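Local coordinates for N-methyltransferase (Streptoalloteichus sp. ATCC 53650, PDB 5BSZ), which probably transfers a methyl group from S-adenosylmethionine to the amino nitrogen of a nucleotide-linked deoxysugar in kedarcidin biosynthesis, at residues A[149-152]-A[153-156]; A[80-83]-A[84-88]; A[38-41]-A[42-46]; A[26-30]-A[31-35]; A[120-123]-A[124-128]. One frame throughout, in Å; residues are numbered along the deposited sequence.

Overall arrangement
From the N terminus, the chain meets contact 4 first, where the loop before helix 30-44 turns into the helix start. Contact 3 follows on the far part of the same helix, their centres about 18 Å apart. Contact 2 occupies helix 79-88, in the beta-alpha-beta unit of strands 71-76 and 94-96, contact 5 the entry to helix 124-135, and contact 1 a tight turn between strands 143-146 and 160-166. All five are local and close only short turns; they run in series, none nesting in or crossing another. Contacts 2, 4 and 5 approach the bound S-adenosyl-L-homocysteine, contact 1 holds thymidine, and contact 3 packs helix against sheet.

Contact 1 of 5, residues A[149-152]-A[153-156]; sequences WWSP and GTFL. With THM (thymidine), chain G.
Ser151 and Phe155 are joined by a backbone bond: Phe155 N gives its hydrogen to Ser151 O at 2.9 Å, the nitrogen lying nearly along the C=O axis. The same carbonyl also receives a weak bond from Thr154 N. A side chain closes the turn from the other direction. Thr154 OG1 sits between its own backbone N and carbonyl carbon (chi1 51°), which carries it back to Ser151 N, from which it accepts at 3.1 Å. That hydroxyl oxygen also lies in the plane of the Trp150 ring, at the edge, near CE3.

Folded in this way, the turn presents backbone groups to thymidine. The base N3 donates to Thr154 O at 3.0 Å in an almost straight bond (178°), while Leu156 N donates to the base O2. Ser178 and Arg237 supply further hydrogen bonds to the nucleoside.

Outside these polar contacts comes the packing. Trp150 lays one face against the pyrimidine, whose N3 hovers 3.4 Å above the centre of the indole. Leu156 approaches from the opposite side, its CG 3.4 Å from the base N3, and the pyrimidine is sandwiched between aromatic and aliphatic groups. Phe155 meets Trp150 CB and Trp149 CZ2 at its ring edge; the approach of Trp149 CZ2 to Phe155 CE1 is a looser 4.3 Å. Trp149 NE1 is bonded to Ser185, and Ser151 OG to Phe211 O. An aromatic platform combined with backbone reading of N3 and O2 makes this the pyrimidine-base end of the thymidine pocket, consistent with a nucleotide-linked sugar substrate.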
# COMPACT_ATOMS: atom_id res chain seq x y z
N TRP A 149 -6.95 30.76 -3.03
CA TRP A 149 -5.73 29.93 -2.94
C TRP A 149 -4.60 30.76 -3.56
O TRP A 149 -4.86 31.91 -4.05
CB TRP A 149 -5.96 28.60 -3.68
CG TRP A 149 -4.79 27.64 -3.62
CD1 TRP A 149 -4.14 27.12 -4.70
CD2 TRP A 149 -4.12 27.12 -2.47
NE1 TRP A 149 -3.12 26.32 -4.29
CE2 TRP A 149 -3.07 26.31 -2.92
CE3 TRP A 149 -4.30 27.25 -1.10
CZ2 TRP A 149 -2.21 25.64 -2.06
CZ3 TRP A 149 -3.45 26.56 -0.24
CH2 TRP A 149 -2.39 25.79 -0.72
N TRP A 150 -3.38 30.23 -3.47
CA TRP A 150 -2.19 30.83 -4.08
C TRP A 150 -2.29 31.01 -5.58
O TRP A 150 -3.08 30.34 -6.25
CB TRP A 150 -0.89 30.13 -3.64
CG TRP A 150 -0.77 30.05 -2.14
CD1 TRP A 150 -1.05 28.95 -1.34
CD2 TRP A 150 -0.43 31.11 -1.24
NE1 TRP A 150 -0.88 29.27 0.01
CE2 TRP A 150 -0.48 30.58 0.09
CE3 TRP A 150 -0.07 32.46 -1.41
CZ2 TRP A 150 -0.21 31.38 1.21
CZ3 TRP A 150 0.24 33.23 -0.29
CH2 TRP A 150 0.17 32.69 1.00
N SER A 151 -1.51 31.98 -6.09
CA SER A 151 -1.42 32.29 -7.52
C SER A 151 -0.14 31.66 -8.07
O SER A 151 0.75 31.32 -7.30
CB SER A 151 -1.33 33.83 -7.64
OG SER A 151 -2.64 34.39 -7.42
N PRO A 152 0.01 31.62 -9.39
CA PRO A 152 1.29 31.10 -9.89
C PRO A 152 2.49 31.81 -9.30
O PRO A 152 3.45 31.12 -8.98
CB PRO A 152 1.19 31.34 -11.40
CG PRO A 152 -0.24 31.17 -11.65
CD PRO A 152 -0.94 31.81 -10.49
N GLY A 153 2.40 33.14 -9.11
CA GLY A 153 3.49 33.95 -8.53
C GLY A 153 3.84 33.65 -7.09
O GLY A 153 5.02 33.58 -6.70
N THR A 154 2.79 33.37 -6.30
CA THR A 154 2.95 33.30 -4.87
C THR A 154 3.04 31.88 -4.34
O THR A 154 3.41 31.68 -3.20
CB THR A 154 1.83 34.09 -4.15
OG1 THR A 154 0.55 33.71 -4.65
CG2 THR A 154 2.02 35.63 -4.40
N PHE A 155 2.69 30.88 -5.13
CA PHE A 155 2.84 29.51 -4.65
C PHE A 155 4.32 29.22 -4.46
O PHE A 155 5.12 29.56 -5.31
CB PHE A 155 2.22 28.52 -5.63
CG PHE A 155 2.37 27.09 -5.20
CD1 PHE A 155 1.58 26.58 -4.17
CD2 PHE A 155 3.35 26.30 -5.75
CE1 PHE A 155 1.75 25.27 -3.73
CE2 PHE A 155 3.50 24.97 -5.35
CZ PHE A 155 2.71 24.46 -4.33
N LEU A 156 4.65 28.59 -3.34
CA LEU A 156 6.05 28.31 -3.00
C LEU A 156 6.29 26.84 -3.16
O LEU A 156 5.63 26.07 -2.54
CB LEU A 156 6.32 28.70 -1.53
CG LEU A 156 6.21 30.21 -1.33
CD1 LEU A 156 6.46 30.54 0.14
CD2 LEU A 156 7.10 31.03 -2.30
O5' THM G . -0.15 25.64 3.98
C5' THM G . 0.97 25.11 3.25
C4' THM G . 0.85 25.38 1.74
O4' THM G . 0.97 26.81 1.69
C3' THM G . 1.97 24.82 0.82
O3' THM G . 1.44 23.98 -0.23
C2' THM G . 2.74 26.01 0.22
C1' THM G . 1.80 27.17 0.58
N1 THM G . 2.30 28.54 0.83
C2 THM G . 2.52 29.20 -0.40
O2 THM G . 2.33 28.52 -1.41
N3 THM G . 2.94 30.46 -0.48
C4 THM G . 3.12 31.19 0.62
O4 THM G . 3.50 32.40 0.53
C5 THM G . 2.87 30.52 1.91
C5M THM G . 3.12 31.40 3.11
C6 THM G . 2.44 29.20 1.98

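Contact 2 of 5, residues A[80-83]-A[84-88]; sequences AMRA and AAERK. With EDO (1,2-ethanediol), chain D.
Arg82 and Glu86, one helical turn apart, both set CG anti to the backbone N (chi1 -173° and -155°), so that their chains leave the helix side by side and point the same way. Arg82 then bends at its second and third torsions, bringing NH2 to Glu86 OE2 at 2.9 Å in a salt bridge. The groups are not coplanar, since guanidinium and carboxylate planes stand 73° apart; Glu86 OE1 lies in the guanidinium plane at its edge, with only a weak bond from Arg82 NH1 at 3.4 Å. The pair also grips the next strand, Arg82 NH2 bonding to Val94 O and Glu86 OE2 to Val94 N. Helix 79-88 is the connection in the beta-alpha-beta unit between strands 71-76 and 94-96 of the methyltransferase domain, and the ion pair clamps the helix to the second of these strands. Were Glu86 replaced by an alanine, the Arg82 guanidinium would probably lose its opposite charge, and Val94 N its carboxylate acceptor.

Arg87 behaves differently. Its guanidinium lies over the helix backbone, Ala83 O 3.6 Å above one face. At the edge, a water accepts from Arg87 NH2 at 3.2 Å and donates to Ala80 O at 2.6 Å. On the buried face, Ala85 N bonds to Met81 O at 2.7 Å, while the Met81 side chain packs on Val18 and Leu21 and touches bound S-adenosyl-L-homocysteine.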
# COMPACT_ATOMS: atom_id res chain seq x y z
N ALA A 80 -20.45 13.55 4.92
CA ALA A 80 -19.88 13.42 6.24
C ALA A 80 -19.66 14.79 6.87
O ALA A 80 -20.05 15.00 8.02
CB ALA A 80 -18.56 12.66 6.19
N MET A 81 -19.04 15.71 6.13
CA MET A 81 -18.81 17.06 6.63
C MET A 81 -20.12 17.78 6.95
O MET A 81 -20.17 18.49 7.96
CB MET A 81 -18.01 17.96 5.67
CG MET A 81 -16.60 17.52 5.35
SD MET A 81 -15.51 17.49 6.78
CE MET A 81 -16.20 16.10 7.65
N ARG A 82 -21.10 17.63 6.05
CA ARG A 82 -22.38 18.33 6.19
C ARG A 82 -23.01 17.90 7.51
O ARG A 82 -23.53 18.74 8.25
CB ARG A 82 -23.31 18.04 5.02
CG ARG A 82 -24.59 18.87 5.00
CD ARG A 82 -25.84 18.07 4.63
NE ARG A 82 -26.25 17.16 5.68
CZ ARG A 82 -26.98 17.52 6.74
NH1 ARG A 82 -27.29 16.62 7.66
NH2 ARG A 82 -27.38 18.79 6.88
N ALA A 83 -22.95 16.61 7.80
CA ALA A 83 -23.59 16.08 9.01
C ALA A 83 -22.83 16.55 10.23
O ALA A 83 -23.46 16.90 11.21
CB ALA A 83 -23.71 14.56 8.98
N ALA A 84 -21.50 16.56 10.18
CA ALA A 84 -20.67 17.04 11.29
C ALA A 84 -20.82 18.54 11.53
O ALA A 84 -20.95 19.00 12.64
CB ALA A 84 -19.19 16.70 11.09
N ALA A 85 -20.86 19.32 10.47
CA ALA A 85 -21.12 20.74 10.65
C ALA A 85 -22.49 20.96 11.32
O ALA A 85 -22.64 21.77 12.24
CB ALA A 85 -21.06 21.41 9.29
N GLU A 86 -23.50 20.24 10.85
CA GLU A 86 -24.84 20.50 11.34
C GLU A 86 -25.00 20.11 12.80
O GLU A 86 -25.68 20.79 13.54
CB GLU A 86 -25.91 19.80 10.51
CG GLU A 86 -27.24 20.52 10.62
CD GLU A 86 -28.22 20.06 9.56
OE1 GLU A 86 -28.66 18.90 9.73
OE2 GLU A 86 -28.48 20.83 8.58
N ARG A 87 -24.38 19.00 13.17
CA ARG A 87 -24.23 18.59 14.55
C ARG A 87 -23.61 19.68 15.41
O ARG A 87 -24.05 19.85 16.54
CB ARG A 87 -23.31 17.36 14.59
CG ARG A 87 -23.65 16.32 15.65
CD ARG A 87 -22.76 15.09 15.52
NE ARG A 87 -22.93 14.42 14.23
CZ ARG A 87 -21.95 14.11 13.37
NH1 ARG A 87 -20.67 14.37 13.63
NH2 ARG A 87 -22.27 13.52 12.23
N LYS A 88 -22.60 20.39 14.91
CA LYS A 88 -21.86 21.33 15.76
C LYS A 88 -22.58 22.66 15.96
O LYS A 88 -22.34 23.34 16.92
CB LYS A 88 -20.46 21.56 15.21
CG LYS A 88 -19.74 22.79 15.76
CD LYS A 88 -18.56 23.10 14.84
CE LYS A 88 -17.41 22.19 15.21
NZ LYS A 88 -16.55 21.90 14.04
C1 EDO D . -26.66 20.44 16.41
O1 EDO D . -26.36 20.90 17.73
C2 EDO D . -27.99 21.03 15.95
O2 EDO D . -27.85 21.56 14.63
O HOH W 1 -20.15 13.15 9.89

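Contact 3 of 5, residues A[38-41]-A[42-46]; sequences RRVV and RERRP
The Arg44 guanidinium takes Val40 O in its own plane, at the edge: NH1 donates at 3.0 Å to a lone pair lying in the carbonyl plane. Arg44 CG is anti to its carbonyl carbon (chi1 -78°), and a bend at the second torsion brings NH1 back to this oxygen. The same NH1 also forms a salt bridge with Glu43 OE1, at 2.9 Å, using the anti lone pair of that oxygen and approaching somewhat tilted from the guanidinium plane. Glu43 OE2 stands well out of the Arg39 guanidinium plane, 4.0 Å from NE, and the ion pair is long, with no N-H aimed at the oxygen. Arg39 NE is thus buried without a hydrogen-bond partner, though Arg39 NH1 has a second acid in Asp232. Arg39, Glu43 and Arg44 form a salt-bridge network, and Arg44 NH2 extends it to Glu228. Like charges approach at Arg38 NH1 and Arg42 NH1, 4.4 Å apart, but Glu35 pairs with the former residue and Ala48 O takes up Arg42 NE.

Arg44 N bonds to Val41 O, 3.0 Å away and 60° above the carbonyl plane, while Val40 O is taken by the Arg44 side chain. Arg44 runs alongside Val40, its NH1 3.5 Å from CG1. Val40 packs on Leu230 and Val242, and Val41 on Val143 and Val145, the helix-on-sheet packing of a Rossmann-like methyltransferase domain.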
# COMPACT_ATOMS: atom_id res chain seq x y z
N ARG A 38 -15.95 39.05 9.16
CA ARG A 38 -16.83 39.94 9.92
C ARG A 38 -16.50 41.41 9.60
O ARG A 38 -17.36 42.24 9.28
CB ARG A 38 -16.69 39.68 11.44
CG ARG A 38 -17.50 40.66 12.31
CD ARG A 38 -17.04 40.71 13.76
NE ARG A 38 -15.87 41.57 13.82
CZ ARG A 38 -15.91 42.90 13.73
NH1 ARG A 38 -17.07 43.56 13.74
NH2 ARG A 38 -14.77 43.58 13.68
N ARG A 39 -15.21 41.71 9.64
CA ARG A 39 -14.69 43.06 9.49
C ARG A 39 -14.94 43.59 8.09
O ARG A 39 -15.45 44.70 7.93
CB ARG A 39 -13.19 43.08 9.82
CG ARG A 39 -12.49 44.42 9.75
CD ARG A 39 -10.98 44.24 9.80
NE ARG A 39 -10.38 45.00 8.71
CZ ARG A 39 -9.18 45.56 8.74
NH1 ARG A 39 -8.76 46.25 7.68
NH2 ARG A 39 -8.39 45.43 9.80
N VAL A 40 -14.56 42.82 7.07
CA VAL A 40 -14.72 43.25 5.69
C VAL A 40 -16.22 43.43 5.34
O VAL A 40 -16.62 44.32 4.59
CB VAL A 40 -14.06 42.22 4.74
CG1 VAL A 40 -14.53 42.44 3.33
CG2 VAL A 40 -12.54 42.27 4.80
N VAL A 41 -17.07 42.53 5.83
CA VAL A 41 -18.52 42.62 5.63
C VAL A 41 -19.13 43.86 6.36
O VAL A 41 -19.84 44.65 5.76
CB VAL A 41 -19.21 41.33 6.11
CG1 VAL A 41 -20.74 41.50 6.19
CG2 VAL A 41 -18.88 40.19 5.13
N ARG A 42 -18.82 44.04 7.64
CA ARG A 42 -19.41 45.13 8.40
C ARG A 42 -18.93 46.50 7.93
O ARG A 42 -19.73 47.45 7.91
CB ARG A 42 -19.21 44.91 9.88
CG ARG A 42 -20.03 43.76 10.45
CD ARG A 42 -21.48 44.19 10.65
NE ARG A 42 -22.33 43.11 11.17
CZ ARG A 42 -22.28 42.62 12.40
NH1 ARG A 42 -21.43 43.08 13.30
NH2 ARG A 42 -23.08 41.65 12.77
N GLU A 43 -17.70 46.61 7.44
CA GLU A 43 -17.28 47.85 6.79
C GLU A 43 -18.16 48.23 5.63
O GLU A 43 -18.31 49.42 5.37
CB GLU A 43 -15.87 47.83 6.19
CG GLU A 43 -14.74 47.69 7.19
CD GLU A 43 -13.36 47.60 6.52
OE1 GLU A 43 -13.17 47.01 5.43
OE2 GLU A 43 -12.40 48.07 7.14
N ARG A 44 -18.63 47.26 4.85
CA ARG A 44 -19.31 47.55 3.60
C ARG A 44 -20.84 47.46 3.82
O ARG A 44 -21.60 47.95 3.01
CB ARG A 44 -18.87 46.58 2.50
CG ARG A 44 -17.50 46.88 1.86
CD ARG A 44 -16.74 45.58 1.44
NE ARG A 44 -15.40 45.99 1.01
CZ ARG A 44 -14.42 46.22 1.86
NH1 ARG A 44 -14.56 45.93 3.16
NH2 ARG A 44 -13.29 46.67 1.41
N ARG A 45 -21.25 46.80 4.90
CA ARG A 45 -22.66 46.47 5.16
C ARG A 45 -22.85 46.43 6.66
O ARG A 45 -22.84 45.38 7.30
CB ARG A 45 -23.09 45.17 4.49
CG ARG A 45 -24.60 45.22 4.24
CD ARG A 45 -25.08 44.21 3.24
NE ARG A 45 -26.52 43.94 3.23
CZ ARG A 45 -27.39 44.49 2.38
NH1 ARG A 45 -28.64 44.11 2.42
NH2 ARG A 45 -27.02 45.35 1.46
N PRO A 46 -22.99 47.63 7.26
CA PRO A 46 -22.94 47.76 8.72
C PRO A 46 -24.01 46.95 9.47
O PRO A 46 -23.82 46.55 10.63
CB PRO A 46 -23.09 49.28 8.93
CG PRO A 46 -22.60 49.88 7.66
CD PRO A 46 -22.96 48.92 6.56

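Contact 4 of 5, residues A[26-30]-A[31-35]; sequences RGKDF and AAEAE
Asp29 is the N-cap of helix 30-44: its OD2 accepts from Ala32 N at 3.1 Å. The amide comes from above the carboxylate, 75° out of its plane, and the capped end would be expected to stabilise the negative charge. CG of Asp29 stands anti to the backbone N (chi1 -162°), which swings the carboxylate back over the first turn and brings OD1 to 3.4 Å from the Ala32 methyl, CB. The cap lies on the exposed side, where this bond and the methyl hold it with less packing than the inner side has.

The inward side is far more closely filled. Lys28 stretches out and then bends at its last torsion, crossing Glu33 at about a right angle and delivering NZ to Glu33 OE2 at 2.7 Å, on the syn lone pair. Glu33 is buried, and Lys28 reaches in to it; Glu33 also has His61 as a partner, and both side chains touch Thr115, a residue that binds S-adenosyl-L-homocysteine. The stem of Lys28 covers part of the Phe30 ring, CG standing 3.9 Å above one face toward the rim. Phe30 meets the His61 ring edge-to-face, and its side chain comes within about 4 Å of the bound S-adenosyl-L-homocysteine. The loop and helix start therefore probably help to line the wall of that pocket. The helix proper is under way with Glu33 N bonded to Asp29 O, followed by Ala34 N, which reaches Phe30 O at 2.8 Å in a nearly straight bond of 174°.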
# COMPACT_ATOMS: atom_id res chain seq x y z
N ARG A 26 -5.61 22.05 13.45
CA ARG A 26 -5.09 22.14 14.80
C ARG A 26 -4.35 23.45 15.10
O ARG A 26 -4.60 24.08 16.13
CB ARG A 26 -4.25 20.90 15.13
CG ARG A 26 -5.10 19.77 15.69
CD ARG A 26 -4.39 18.42 15.59
NE ARG A 26 -2.94 18.55 15.68
CZ ARG A 26 -2.28 18.74 16.82
NH1 ARG A 26 -2.95 18.84 17.97
NH2 ARG A 26 -0.96 18.83 16.82
N GLY A 27 -3.48 23.88 14.19
CA GLY A 27 -2.79 25.17 14.33
C GLY A 27 -3.49 26.32 13.62
O GLY A 27 -2.95 27.42 13.51
N LYS A 28 -4.71 26.05 13.14
CA LYS A 28 -5.44 27.00 12.32
C LYS A 28 -6.22 27.96 13.18
O LYS A 28 -6.93 27.54 14.10
CB LYS A 28 -6.41 26.24 11.42
CG LYS A 28 -7.22 27.17 10.52
CD LYS A 28 -7.75 26.37 9.35
CE LYS A 28 -8.59 27.24 8.45
NZ LYS A 28 -7.72 28.02 7.53
N ASP A 29 -6.15 29.25 12.85
CA ASP A 29 -6.80 30.28 13.64
C ASP A 29 -8.18 30.61 13.06
O ASP A 29 -8.35 31.55 12.25
CB ASP A 29 -5.91 31.50 13.71
CG ASP A 29 -6.29 32.41 14.83
OD1 ASP A 29 -5.45 33.27 15.14
OD2 ASP A 29 -7.39 32.28 15.40
N PHE A 30 -9.15 29.82 13.46
CA PHE A 30 -10.49 29.97 12.92
C PHE A 30 -11.00 31.34 13.31
O PHE A 30 -11.62 32.04 12.52
CB PHE A 30 -11.36 28.84 13.44
CG PHE A 30 -11.15 27.56 12.70
CD1 PHE A 30 -11.82 27.34 11.50
CD2 PHE A 30 -10.31 26.59 13.19
CE1 PHE A 30 -11.61 26.16 10.79
CE2 PHE A 30 -10.11 25.41 12.49
CZ PHE A 30 -10.75 25.20 11.27
N ALA A 31 -10.66 31.72 14.53
CA ALA A 31 -11.05 33.02 15.09
C ALA A 31 -10.56 34.21 14.27
O ALA A 31 -11.36 35.09 13.92
CB ALA A 31 -10.60 33.11 16.54
N ALA A 32 -9.27 34.21 13.94
CA ALA A 32 -8.68 35.27 13.12
C ALA A 32 -9.40 35.33 11.79
O ALA A 32 -9.68 36.40 11.30
CB ALA A 32 -7.20 35.02 12.82
N GLU A 33 -9.62 34.18 11.18
CA GLU A 33 -10.18 34.13 9.83
C GLU A 33 -11.65 34.57 9.84
O GLU A 33 -12.04 35.34 8.97
CB GLU A 33 -9.96 32.76 9.19
CG GLU A 33 -8.50 32.33 9.03
CD GLU A 33 -8.28 30.92 8.49
OE1 GLU A 33 -9.18 30.06 8.63
OE2 GLU A 33 -7.17 30.63 7.99
N ALA A 34 -12.43 34.08 10.80
CA ALA A 34 -13.80 34.57 10.97
C ALA A 34 -13.83 36.09 11.12
O ALA A 34 -14.67 36.79 10.57
CB ALA A 34 -14.46 33.88 12.13
N GLU A 35 -12.85 36.61 11.86
CA GLU A 35 -12.69 38.05 12.02
C GLU A 35 -12.45 38.79 10.72
O GLU A 35 -13.05 39.88 10.49
CB GLU A 35 -11.63 38.33 13.11
CG GLU A 35 -11.29 39.79 13.37
CD GLU A 35 -12.49 40.65 13.69
OE1 GLU A 35 -12.45 41.85 13.33
OE2 GLU A 35 -13.53 40.11 14.16

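Contact 5 of 5, residues A[120-123]-A[124-128]; sequences YAAD and TAELA. With SAH (S-adenosyl-L-homocysteine), chain B.
Asp123 and Glu126 carry the hydrogen bonds at the start of helix 124-135. As N-cap, Asp123 turns its carboxylate over the first helical turn (chi1 55°), placing OD1 2.8 Å from Glu126 N, which meets it nearly head-on. Glu126 answers in the other direction, its extended chain bringing OE1 to Ala122 N, the amide of the residue before the cap, at 2.7 Å and on the anti side. Leu127 N bonds to Asp123 O at 2.9 Å.

Apolar contact is modest: Ala121 CB meets Leu127 CB at 4.1 Å, and Leu127 goes on to Ile118 and Phe211.

Aromatic contact belongs to Tyr120, which lies over the C8 edge of the adenine of S-adenosyl-L-homocysteine, the ligand C8 3.5 Å above one ring face toward the rim. A serine here would probably leave C8 without its aromatic cover and the adenine freer to shift.

One bond leaves the chain, from Glu126 OE2 to Gly1 N of a second subunit. With an amide at OE1 and an amine at OE2, the Glu126 carboxylate is likely to stay ionised, although Asp123 OD1, 4.9 Å from Glu126 OE1, is a nearby like charge that would oppose this somewhat.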
# COMPACT_ATOMS: atom_id res chain seq x y z
N TYR A 120 -10.75 24.55 -5.87
CA TYR A 120 -11.25 23.35 -6.53
C TYR A 120 -11.75 23.58 -7.96
O TYR A 120 -11.79 22.65 -8.74
CB TYR A 120 -12.39 22.71 -5.70
CG TYR A 120 -11.98 21.97 -4.44
CD1 TYR A 120 -12.04 20.57 -4.38
CD2 TYR A 120 -11.53 22.62 -3.34
CE1 TYR A 120 -11.70 19.88 -3.23
CE2 TYR A 120 -11.15 21.94 -2.20
CZ TYR A 120 -11.23 20.58 -2.15
OH TYR A 120 -10.87 19.98 -0.98
N ALA A 121 -12.09 24.82 -8.31
CA ALA A 121 -12.42 25.13 -9.69
C ALA A 121 -11.23 24.76 -10.55
O ALA A 121 -10.11 25.13 -10.22
CB ALA A 121 -12.73 26.61 -9.84
N ALA A 122 -11.50 24.10 -11.66
CA ALA A 122 -10.41 23.58 -12.50
C ALA A 122 -9.91 24.60 -13.54
O ALA A 122 -8.78 24.46 -14.00
CB ALA A 122 -10.85 22.30 -13.16
N ASP A 123 -10.70 25.62 -13.86
CA ASP A 123 -10.33 26.62 -14.89
C ASP A 123 -11.15 27.88 -14.65
O ASP A 123 -12.02 27.91 -13.76
CB ASP A 123 -10.56 26.08 -16.32
CG ASP A 123 -12.00 25.59 -16.53
OD1 ASP A 123 -12.98 26.27 -16.12
OD2 ASP A 123 -12.18 24.48 -17.06
N THR A 124 -10.81 28.92 -15.39
CA THR A 124 -11.43 30.24 -15.22
C THR A 124 -12.94 30.27 -15.38
O THR A 124 -13.65 30.99 -14.66
CB THR A 124 -10.77 31.23 -16.21
OG1 THR A 124 -9.36 31.24 -15.93
CG2 THR A 124 -11.28 32.61 -15.98
N ALA A 125 -13.43 29.50 -16.35
CA ALA A 125 -14.84 29.38 -16.57
C ALA A 125 -15.54 28.80 -15.34
O ALA A 125 -16.56 29.34 -14.90
CB ALA A 125 -15.15 28.56 -17.83
N GLU A 126 -14.98 27.73 -14.77
CA GLU A 126 -15.54 27.13 -13.56
C GLU A 126 -15.44 28.04 -12.33
O GLU A 126 -16.39 28.13 -11.51
CB GLU A 126 -14.87 25.76 -13.27
CG GLU A 126 -15.72 24.93 -12.33
CD GLU A 126 -15.25 23.49 -12.23
OE1 GLU A 126 -14.02 23.27 -12.35
OE2 GLU A 126 -16.12 22.61 -11.99
N LEU A 127 -14.35 28.78 -12.22
CA LEU A 127 -14.22 29.79 -11.20
C LEU A 127 -15.36 30.81 -11.29
O LEU A 127 -16.05 31.11 -10.28
CB LEU A 127 -12.85 30.47 -11.30
CG LEU A 127 -12.51 31.62 -10.38
CD1 LEU A 127 -12.49 31.08 -8.96
CD2 LEU A 127 -11.23 32.33 -10.77
N ALA A 128 -15.57 31.30 -12.51
CA ALA A 128 -16.66 32.24 -12.79
C ALA A 128 -18.01 31.64 -12.43
O ALA A 128 -18.82 32.37 -11.85
CB ALA A 128 -16.64 32.79 -14.23
N SAH B . -13.84 26.37 4.17
CA SAH B . -13.45 25.20 5.04
CB SAH B . -13.22 23.89 4.27
CG SAH B . -11.83 23.36 3.99
SD SAH B . -11.67 21.83 3.14
C SAH B . -12.33 25.71 5.89
O SAH B . -11.76 26.78 5.72
OXT SAH B . -12.06 25.12 6.89
C5' SAH B . -12.46 22.05 1.57
C4' SAH B . -13.93 21.62 1.66
O4' SAH B . -14.61 21.86 0.42
C3' SAH B . -14.11 20.13 1.90
O3' SAH B . -14.88 19.97 3.09
C2' SAH B . -14.89 19.55 0.73
O2' SAH B . -15.85 18.55 1.14
C1' SAH B . -15.51 20.79 0.15
N9 SAH B . -15.79 20.74 -1.29
C8 SAH B . -15.01 20.22 -2.28
N7 SAH B . -15.62 20.33 -3.48
C5 SAH B . -16.83 20.90 -3.24
C6 SAH B . -17.97 21.27 -4.07
N6 SAH B . -17.85 21.03 -5.39
N1 SAH B . -19.02 21.87 -3.45
C2 SAH B . -19.08 22.05 -2.13
N3 SAH B . -18.08 21.74 -1.29
C4 SAH B . -16.95 21.17 -1.79
O HOH W 2 -14.12 22.47 -14.96